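Local structure of tripeptidase (Staphylococcus aureus subsp. aureus, 3RZA) at residues Arg271-Glu276 against Thr336-Gly341; Ser307-Lys312 against Gly345-Thr350; Asp315-Val320 against Gly352-Ile357. The protein probably acts as a metal-dependent peptidase of the M20/M25/M40 family, releasing residues from tripeptides at a zinc-containing active site. One frame throughout, in Å; residues are numbered along the deposited sequence.

Contact 1. Residues Arg271-Glu276 against Thr336-Gly341; sequences RSHDPE and TIISGG. With IPA (isopropyl alcohol), chain H.
Arg271 NH1 donates to the backbone oxygen Gly340 O at 2.8 Å, with an N-H...O angle of 153°. The oxygen lies at the edge of the guanidinium, 17° out of its plane. Arg271 reaches it with a chain extended from CG to NE. NH1 also comes within 3.5 Å of Gly341 CA. The same NH1 binds a citrate molecule, probably from the crystallisation liquor, and Arg271 NH2 forms a salt bridge with Glu269.

Two residues on, the side chains of His273 and Ile338 slide past each other in opposite directions, though their detailed fit is doubtful in the model. In one of two modelled positions of His273, its NE2 shares a hydrogen bond of 3.2 Å with O2 of an isopropanol. The alcohol packs its C3 against Arg271 CB at 3.7 Å and so touches both side chains.

Ser272 OG accepts from Asp274 N in an ST turn, and Asp274 then caps the helix that follows. The contact joins the end of strand 263-272 to the glycine-rich loop after strand 336-338. The nearby citrate is consistent with a pocket where the lid domain of M20-type peptidases meets the metal-binding domain.

Contact 2. Residues Ser307-Lys312 against Gly345-Thr350; sequences SYPGFK and GSIINT
The end of strand 299-312 packs here on the short helix 344-348, which follows the glycine-rich loop, partly through water. An amide-over-ring contact joins Phe311 and Asn349. Asn349 ND2 sits 3.3 Å above the Phe311 ring, over its centre, and the ring and amide planes are 32° apart. Phe311 CG stands between its backbone N and carbonyl carbon (chi1 69°), which turns the ring toward helix 344-348. ND2 also bonds to Ser355 O and weakly to Gly345 O, so the amide is fixed over the ring. Ser346 OG meets the ring at its edge, in plane, 4.0 Å from Phe311 CE1.

Water 1 joins a backbone oxygen to a side-chain hydroxyl: it donates to Pro309 O at 2.7 Å and accepts from Ser346 OG at 2.7 Å. The Pro309 ring rests on two side chains, both crossing it at about a right angle. Its CG is tight against Thr350 CG2 at 3.4 Å, and its CD meets Ile347 CD1 at 4.0 Å. Thr350 OG1 donates to Ile347 O.

Ser307 and Tyr308 both face Gln201 in a classic beta bulge, and Phe311 pairs with Ala198. Strand 194-209 thus flanks the segment, while helix 167-171 and Leu166 pack against Ile347.

Contact 3. Residues Asp315-Val320 against Gly352-Ile357; sequences DNEAVV and GIPSVI
A helix start packs here against a strand of the mixed central sheet, an alpha/beta layer contact made mainly by valines and a proline. Val319 and Val356 reach toward each other tip to tip, and both methyls of each take part. Val319 CG1 lies 4.0 Å from Val356 CG1, and Val319 CG2 is 4.0 Å from Val356 CG2. In Val356, CG1 is anti to the carbonyl carbon (chi1 -54°), and this lets it touch both helix valines. Its other neighbour is Val320 CG2 at 4.1 Å, from a side chain that crosses at about a right angle.

Val319 also covers the residue where the chain enters the strand. Its CG1 meets Pro354 CB at 4.1 Å, and its CG2 lies 4.0 Å from Pro354 O. Glu317, the N-cap residue, stands at the margin, with OE1 4.5 Å from Pro354 CG. All the carbon contacts are ordinary van der Waals distances, and no hydrogen bond crosses between the segments.

Strand 355-359 lies between strands 181-184 and 194-209: Val356 makes backbone hydrogen bonds with Gly182 and Ala184, and Ile357 with Val195. On the helix side, Val319 also touches Phe181, while Val320 reaches Val196 and Thr336 of the neighbouring strands.

From the N terminus, the chain first passes Arg271-Glu276, then Ser307-Lys312 and Asp315-Val320. The partners follow in the same order, so all three contacts cross and none nests. Contact 1 closes a loop of 59 residues and ties the end of strand 263-272 to the loop after strand 336-338. Contact 2 closes 32 residues, including helix 318-329, and ties strand 299-312 to helix 344-348. Contact 3 closes 31, with the rest of that helix, and ties its start to strand 355-359. Tyr308 OH of contact 2 packs on Gly341 of contact 1. Asp315 and Val320 of contact 3 pack on Thr336 of contact 1. Asn349 ND2 of contact 2 probably hydrogen-bonds to Ser355 O of contact 3.

Contact 1. Residues Arg271-Glu276 against Thr336-Gly341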
loop_
_atom_site.group_PDB
_atom_site.type_symbol
_atom_site.label_atom_id
_atom_site.label_comp_id
_atom_site.label_asym_id
_atom_site.label_seq_id
_atom_site.Cartn_x
_atom_site.Cartn_y
_atom_site.Cartn_z
ATOM N N ARG A 271 5.226 0.711 -22.860
ATOM C CA ARG A 271 4.922 0.080 -24.164
ATOM C C ARG A 271 5.402 0.955 -25.286
ATOM O O ARG A 271 5.310 2.171 -25.177
ATOM C CB ARG A 271 3.408 -0.169 -24.346
ATOM C CG ARG A 271 2.743 -0.835 -23.174
ATOM C CD ARG A 271 1.293 -1.170 -23.426
ATOM N NE ARG A 271 0.743 -1.737 -22.197
ATOM C CZ ARG A 271 -0.143 -2.739 -22.092
ATOM N NH1 ARG A 271 -0.709 -3.316 -23.154
ATOM N NH2 ARG A 271 -0.516 -3.140 -20.871
ATOM N N SER A 272 5.907 0.346 -26.365
ATOM C CA SER A 272 6.127 1.070 -27.621
ATOM C C SER A 272 6.052 0.191 -28.840
ATOM O O SER A 272 6.400 -0.992 -28.774
ATOM C CB SER A 272 7.488 1.768 -27.632
ATOM O OG SER A 272 7.583 2.632 -28.742
ATOM N N HIS A 273 5.663 0.798 -29.963
ATOM C CA HIS A 273 5.703 0.104 -31.264
ATOM C C HIS A 273 7.060 0.204 -31.943
ATOM O O HIS A 273 7.262 -0.379 -33.024
ATOM C CB HIS A 273 4.586 0.587 -32.165
ATOM C CG HIS A 273 3.243 0.131 -31.710
ATOM N ND1 HIS A 273 2.749 -1.117 -32.016
ATOM C CD2 HIS A 273 2.324 0.718 -30.907
ATOM C CE1 HIS A 273 1.579 -1.275 -31.426
ATOM N NE2 HIS A 273 1.281 -0.166 -30.777
ATOM N N ASP A 274 7.998 0.912 -31.307
ATOM C CA ASP A 274 9.386 1.018 -31.775
ATOM C C ASP A 274 10.240 0.310 -30.685
ATOM O O ASP A 274 10.251 0.760 -29.524
ATOM C CB ASP A 274 9.738 2.504 -31.933
ATOM C CG ASP A 274 11.144 2.748 -32.473
ATOM O OD1 ASP A 274 12.078 1.971 -32.208
ATOM O OD2 ASP A 274 11.320 3.801 -33.122
ATOM N N PRO A 275 10.954 -0.781 -31.042
ATOM C CA PRO A 275 11.769 -1.459 -30.014
ATOM C C PRO A 275 12.912 -0.629 -29.408
ATOM O O PRO A 275 13.373 -0.954 -28.320
ATOM C CB PRO A 275 12.342 -2.694 -30.737
ATOM C CG PRO A 275 11.910 -2.613 -32.147
ATOM C CD PRO A 275 11.180 -1.335 -32.391
ATOM N N GLU A 276 13.359 0.421 -30.087
ATOM C CA GLU A 276 14.333 1.343 -29.506
ATOM C C GLU A 276 13.741 2.398 -28.610
ATOM O O GLU A 276 14.380 2.769 -27.618
ATOM C CB GLU A 276 15.164 2.019 -30.602
ATOM C CG GLU A 276 16.028 1.078 -31.367
ATOM C CD GLU A 276 17.059 0.332 -30.504
ATOM O OE1 GLU A 276 17.544 0.900 -29.486
ATOM O OE2 GLU A 276 17.383 -0.829 -30.855
ATOM N N THR A 336 -7.051 -2.518 -41.110
ATOM C CA THR A 336 -5.877 -3.027 -40.474
ATOM C C THR A 336 -5.518 -2.001 -39.408
ATOM O O THR A 336 -5.516 -0.799 -39.697
ATOM C CB THR A 336 -4.754 -3.132 -41.473
ATOM O OG1 THR A 336 -4.536 -1.853 -42.077
ATOM C CG2 THR A 336 -5.124 -4.135 -42.547
ATOM N N ILE A 337 -5.274 -2.454 -38.183
ATOM C CA ILE A 337 -4.954 -1.560 -37.075
ATOM C C ILE A 337 -3.679 -2.012 -36.364
ATOM O O ILE A 337 -3.107 -3.069 -36.659
ATOM C CB ILE A 337 -6.164 -1.440 -36.037
ATOM C CG1 ILE A 337 -6.495 -2.787 -35.384
ATOM C CG2 ILE A 337 -7.413 -0.805 -36.709
ATOM C CD1 ILE A 337 -7.433 -2.663 -34.179
ATOM N N ILE A 338 -3.266 -1.189 -35.419
ATOM C CA ILE A 338 -2.208 -1.484 -34.491
ATOM C C ILE A 338 -2.885 -1.619 -33.111
ATOM O O ILE A 338 -3.752 -0.816 -32.782
ATOM C CB ILE A 338 -1.186 -0.323 -34.542
ATOM C CG1 ILE A 338 -0.523 -0.240 -35.939
ATOM C CG2 ILE A 338 -0.162 -0.489 -33.603
ATOM C CD1 ILE A 338 0.218 -1.512 -36.373
ATOM N N SER A 339 -2.531 -2.672 -32.365
ATOM C CA SER A 339 -3.129 -2.955 -31.050
ATOM C C SER A 339 -2.354 -2.245 -29.958
ATOM O O SER A 339 -1.246 -1.805 -30.177
ATOM C CB SER A 339 -3.127 -4.450 -30.758
ATOM O OG SER A 339 -1.809 -4.964 -30.729
ATOM N N GLY A 340 -2.967 -2.150 -28.779
ATOM C CA GLY A 340 -2.321 -1.614 -27.585
ATOM C C GLY A 340 -1.616 -2.642 -26.717
ATOM O O GLY A 340 -0.910 -2.258 -25.788
ATOM N N GLY A 341 -1.800 -3.941 -27.009
ATOM C CA GLY A 341 -1.273 -5.004 -26.163
ATOM C C GLY A 341 -0.857 -6.250 -26.923
ATOM O O GLY A 341 -0.835 -6.275 -28.159
HETATM C C1 IPA H . 1.384 3.061 -27.800
HETATM C C2 IPA H . 1.025 1.624 -27.428
HETATM C C3 IPA H . 0.584 1.568 -25.977
HETATM O O2 IPA H . -0.057 1.192 -28.222
#

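Contact 2. Residues Ser307-Lys312 against Gly345-Thr350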
loop_
_atom_site.group_PDB
_atom_site.type_symbol
_atom_site.label_atom_id
_atom_site.label_comp_id
_atom_site.label_asym_id
_atom_site.label_seq_id
_atom_site.Cartn_x
_atom_site.Cartn_y
_atom_site.Cartn_z
ATOM N N SER A 307 7.757 -8.301 -20.990
ATOM C CA SER A 307 6.555 -9.159 -21.024
ATOM C C SER A 307 6.378 -9.856 -22.398
ATOM O O SER A 307 6.130 -11.061 -22.464
ATOM C CB SER A 307 5.305 -8.352 -20.699
ATOM O OG SER A 307 5.441 -7.632 -19.481
ATOM N N TYR A 308 6.506 -9.092 -23.479
ATOM C CA TYR A 308 6.449 -9.664 -24.829
ATOM C C TYR A 308 7.083 -8.711 -25.834
ATOM O O TYR A 308 7.122 -7.511 -25.586
ATOM C CB TYR A 308 4.989 -9.994 -25.231
ATOM C CG TYR A 308 3.998 -8.889 -24.925
ATOM C CD1 TYR A 308 3.834 -7.822 -25.793
ATOM C CD2 TYR A 308 3.222 -8.924 -23.781
ATOM C CE1 TYR A 308 2.938 -6.791 -25.519
ATOM C CE2 TYR A 308 2.293 -7.888 -23.501
ATOM C CZ TYR A 308 2.173 -6.831 -24.390
ATOM O OH TYR A 308 1.335 -5.785 -24.160
ATOM N N PRO A 309 7.594 -9.238 -26.966
ATOM C CA PRO A 309 8.156 -8.357 -27.987
ATOM C C PRO A 309 7.109 -7.875 -28.996
ATOM O O PRO A 309 6.161 -8.599 -29.299
ATOM C CB PRO A 309 9.211 -9.232 -28.665
ATOM C CG PRO A 309 8.667 -10.635 -28.546
ATOM C CD PRO A 309 7.773 -10.664 -27.319
ATOM N N GLY A 310 7.322 -6.668 -29.521
ATOM C CA GLY A 310 6.470 -6.091 -30.547
ATOM C C GLY A 310 6.739 -6.645 -31.921
ATOM O O GLY A 310 7.737 -7.309 -32.139
ATOM N N PHE A 311 5.795 -6.421 -32.825
ATOM C CA PHE A 311 5.941 -6.771 -34.230
ATOM C C PHE A 311 5.134 -5.794 -35.099
ATOM O O PHE A 311 4.324 -4.993 -34.602
ATOM C CB PHE A 311 5.503 -8.225 -34.483
ATOM C CG PHE A 311 4.017 -8.455 -34.340
ATOM C CD1 PHE A 311 3.452 -8.703 -33.096
ATOM C CD2 PHE A 311 3.172 -8.415 -35.456
ATOM C CE1 PHE A 311 2.079 -8.900 -32.961
ATOM C CE2 PHE A 311 1.796 -8.594 -35.325
ATOM C CZ PHE A 311 1.254 -8.846 -34.079
ATOM N N LYS A 312 5.415 -5.837 -36.386
ATOM C CA LYS A 312 4.660 -5.103 -37.389
ATOM C C LYS A 312 4.817 -5.909 -38.657
ATOM O O LYS A 312 5.943 -6.098 -39.122
ATOM C CB LYS A 312 5.228 -3.684 -37.563
ATOM C CG LYS A 312 4.559 -2.788 -38.684
ATOM C CD LYS A 312 3.087 -2.483 -38.411
ATOM C CE LYS A 312 2.440 -1.697 -39.565
ATOM N NZ LYS A 312 2.096 -2.553 -40.808
ATOM N N GLY A 345 0.019 -14.402 -30.658
ATOM C CA GLY A 345 0.628 -13.937 -31.892
ATOM C C GLY A 345 1.913 -13.156 -31.748
ATOM O O GLY A 345 2.753 -13.233 -32.625
ATOM N N SER A 346 2.060 -12.418 -30.639
ATOM C CA SER A 346 3.308 -11.705 -30.316
ATOM C C SER A 346 4.471 -12.670 -30.109
ATOM O O SER A 346 5.599 -12.352 -30.470
ATOM C CB SER A 346 3.157 -10.841 -29.051
ATOM O OG SER A 346 2.056 -9.931 -29.113
ATOM N N ILE A 347 4.190 -13.842 -29.519
ATOM C CA ILE A 347 5.203 -14.862 -29.314
ATOM C C ILE A 347 5.453 -15.663 -30.581
ATOM O O ILE A 347 6.617 -15.934 -30.918
ATOM C CB ILE A 347 4.838 -15.813 -28.159
ATOM C CG1 ILE A 347 4.633 -15.039 -26.847
ATOM C CG2 ILE A 347 5.933 -16.875 -27.971
ATOM C CD1 ILE A 347 5.806 -14.060 -26.453
ATOM N N ILE A 348 4.389 -16.020 -31.291
ATOM C CA ILE A 348 4.498 -16.916 -32.449
ATOM C C ILE A 348 5.276 -16.246 -33.584
ATOM O O ILE A 348 6.087 -16.900 -34.233
ATOM C CB ILE A 348 3.093 -17.389 -32.977
ATOM C CG1 ILE A 348 2.325 -18.180 -31.890
ATOM C CG2 ILE A 348 3.234 -18.200 -34.317
ATOM C CD1 ILE A 348 2.394 -19.647 -32.005
ATOM N N ASN A 349 5.049 -14.939 -33.786
ATOM C CA ASN A 349 5.899 -14.126 -34.683
ATOM C C ASN A 349 7.408 -14.274 -34.438
ATOM O O ASN A 349 8.162 -14.307 -35.402
ATOM C CB ASN A 349 5.509 -12.616 -34.660
ATOM C CG ASN A 349 4.375 -12.272 -35.649
ATOM O OD1 ASN A 349 4.518 -12.458 -36.850
ATOM N ND2 ASN A 349 3.248 -11.766 -35.129
ATOM N N THR A 350 7.838 -14.419 -33.173
ATOM C CA THR A 350 9.283 -14.648 -32.855
ATOM C C THR A 350 9.850 -16.001 -33.341
ATOM O O THR A 350 11.062 -16.156 -33.438
ATOM C CB THR A 350 9.630 -14.498 -31.332
ATOM O OG1 THR A 350 9.264 -15.689 -30.614
ATOM C CG2 THR A 350 8.957 -13.258 -30.713
HETATM O O HOH W 1 3.601 -7.736 -29.416
HETATM O O HOH W 2 6.754 -10.513 -31.973
#

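Contact 3. Residues Asp315-Val320 against Gly352-Ile357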
loop_
_atom_site.group_PDB
_atom_site.type_symbol
_atom_site.label_atom_id
_atom_site.label_comp_id
_atom_site.label_asym_id
_atom_site.label_seq_id
_atom_site.Cartn_x
_atom_site.Cartn_y
_atom_site.Cartn_z
ATOM N N ASP A 315 2.069 -4.455 -44.729
ATOM C CA ASP A 315 0.666 -4.508 -45.190
ATOM C C ASP A 315 0.445 -5.204 -46.546
ATOM O O ASP A 315 -0.693 -5.540 -46.860
ATOM C CB ASP A 315 0.057 -3.099 -45.247
ATOM C CG ASP A 315 -0.072 -2.463 -43.867
ATOM O OD1 ASP A 315 -1.172 -2.575 -43.252
ATOM O OD2 ASP A 315 0.940 -1.876 -43.396
ATOM N N ASN A 316 1.521 -5.414 -47.328
ATOM C CA ASN A 316 1.461 -6.159 -48.596
ATOM C C ASN A 316 1.696 -7.672 -48.468
ATOM O O ASN A 316 1.633 -8.380 -49.478
ATOM C CB ASN A 316 2.470 -5.573 -49.594
ATOM C CG ASN A 316 2.334 -4.079 -49.738
ATOM O OD1 ASN A 316 3.269 -3.337 -49.450
ATOM N ND2 ASN A 316 1.142 -3.622 -50.120
ATOM N N GLU A 317 1.965 -8.159 -47.249
ATOM C CA GLU A 317 2.189 -9.583 -47.012
ATOM C C GLU A 317 0.921 -10.371 -47.231
ATOM O O GLU A 317 -0.170 -9.865 -46.945
ATOM C CB GLU A 317 2.666 -9.851 -45.580
ATOM C CG GLU A 317 4.128 -9.528 -45.346
ATOM C CD GLU A 317 5.083 -10.572 -45.934
ATOM O OE1 GLU A 317 4.981 -11.778 -45.584
ATOM O OE2 GLU A 317 5.949 -10.167 -46.727
ATOM N N ALA A 318 1.083 -11.593 -47.769
ATOM C CA ALA A 318 -0.024 -12.534 -48.024
ATOM C C ALA A 318 -0.975 -12.683 -46.845
ATOM O O ALA A 318 -2.195 -12.660 -47.025
ATOM C CB ALA A 318 0.529 -13.920 -48.413
ATOM N N VAL A 319 -0.406 -12.837 -45.642
ATOM C CA VAL A 319 -1.205 -13.006 -44.423
ATOM C C VAL A 319 -2.177 -11.841 -44.143
ATOM O O VAL A 319 -3.306 -12.073 -43.689
ATOM C CB VAL A 319 -0.311 -13.303 -43.174
ATOM C CG1 VAL A 319 0.604 -12.112 -42.819
ATOM C CG2 VAL A 319 -1.166 -13.712 -41.995
ATOM N N VAL A 320 -1.752 -10.611 -44.436
ATOM C CA VAL A 320 -2.596 -9.423 -44.242
ATOM C C VAL A 320 -3.656 -9.329 -45.332
ATOM O O VAL A 320 -4.830 -9.108 -45.049
ATOM C CB VAL A 320 -1.760 -8.119 -44.239
ATOM C CG1 VAL A 320 -2.660 -6.907 -44.026
ATOM C CG2 VAL A 320 -0.640 -8.162 -43.178
ATOM N N GLY A 352 9.307 -16.837 -36.421
ATOM C CA GLY A 352 9.429 -16.594 -37.867
ATOM C C GLY A 352 8.210 -16.957 -38.707
ATOM O O GLY A 352 8.321 -17.029 -39.916
ATOM N N ILE A 353 7.054 -17.192 -38.068
ATOM C CA ILE A 353 5.795 -17.465 -38.770
ATOM C C ILE A 353 4.965 -16.166 -38.730
ATOM O O ILE A 353 4.445 -15.835 -37.651
ATOM C CB ILE A 353 4.987 -18.635 -38.079
ATOM C CG1 ILE A 353 5.806 -19.940 -38.024
ATOM C CG2 ILE A 353 3.685 -18.878 -38.810
ATOM C CD1 ILE A 353 5.123 -21.064 -37.244
ATOM N N PRO A 354 4.879 -15.402 -39.871
ATOM C CA PRO A 354 4.080 -14.174 -39.927
ATOM C C PRO A 354 2.661 -14.357 -39.407
ATOM O O PRO A 354 1.922 -15.183 -39.927
ATOM C CB PRO A 354 4.054 -13.841 -41.427
ATOM C CG PRO A 354 5.325 -14.353 -41.935
ATOM C CD PRO A 354 5.702 -15.532 -41.094
ATOM N N SER A 355 2.324 -13.623 -38.357
ATOM C CA SER A 355 1.055 -13.796 -37.668
ATOM C C SER A 355 0.404 -12.446 -37.421
ATOM O O SER A 355 1.070 -11.509 -37.010
ATOM C CB SER A 355 1.261 -14.537 -36.360
ATOM O OG SER A 355 1.913 -15.782 -36.580
ATOM N N VAL A 356 -0.897 -12.367 -37.696
ATOM C CA VAL A 356 -1.722 -11.189 -37.418
ATOM C C VAL A 356 -2.910 -11.670 -36.585
ATOM O O VAL A 356 -3.156 -12.884 -36.489
ATOM C CB VAL A 356 -2.177 -10.495 -38.752
ATOM C CG1 VAL A 356 -0.943 -10.179 -39.623
ATOM C CG2 VAL A 356 -3.153 -11.344 -39.502
ATOM N N ILE A 357 -3.633 -10.730 -35.984
ATOM C CA ILE A 357 -4.597 -11.033 -34.943
ATOM C C ILE A 357 -5.964 -10.563 -35.447
ATOM O O ILE A 357 -6.124 -9.387 -35.781
ATOM C CB ILE A 357 -4.260 -10.344 -33.568
ATOM C CG1 ILE A 357 -2.745 -10.185 -33.351
ATOM C CG2 ILE A 357 -4.867 -11.130 -32.393
ATOM C CD1 ILE A 357 -1.966 -11.544 -33.344
#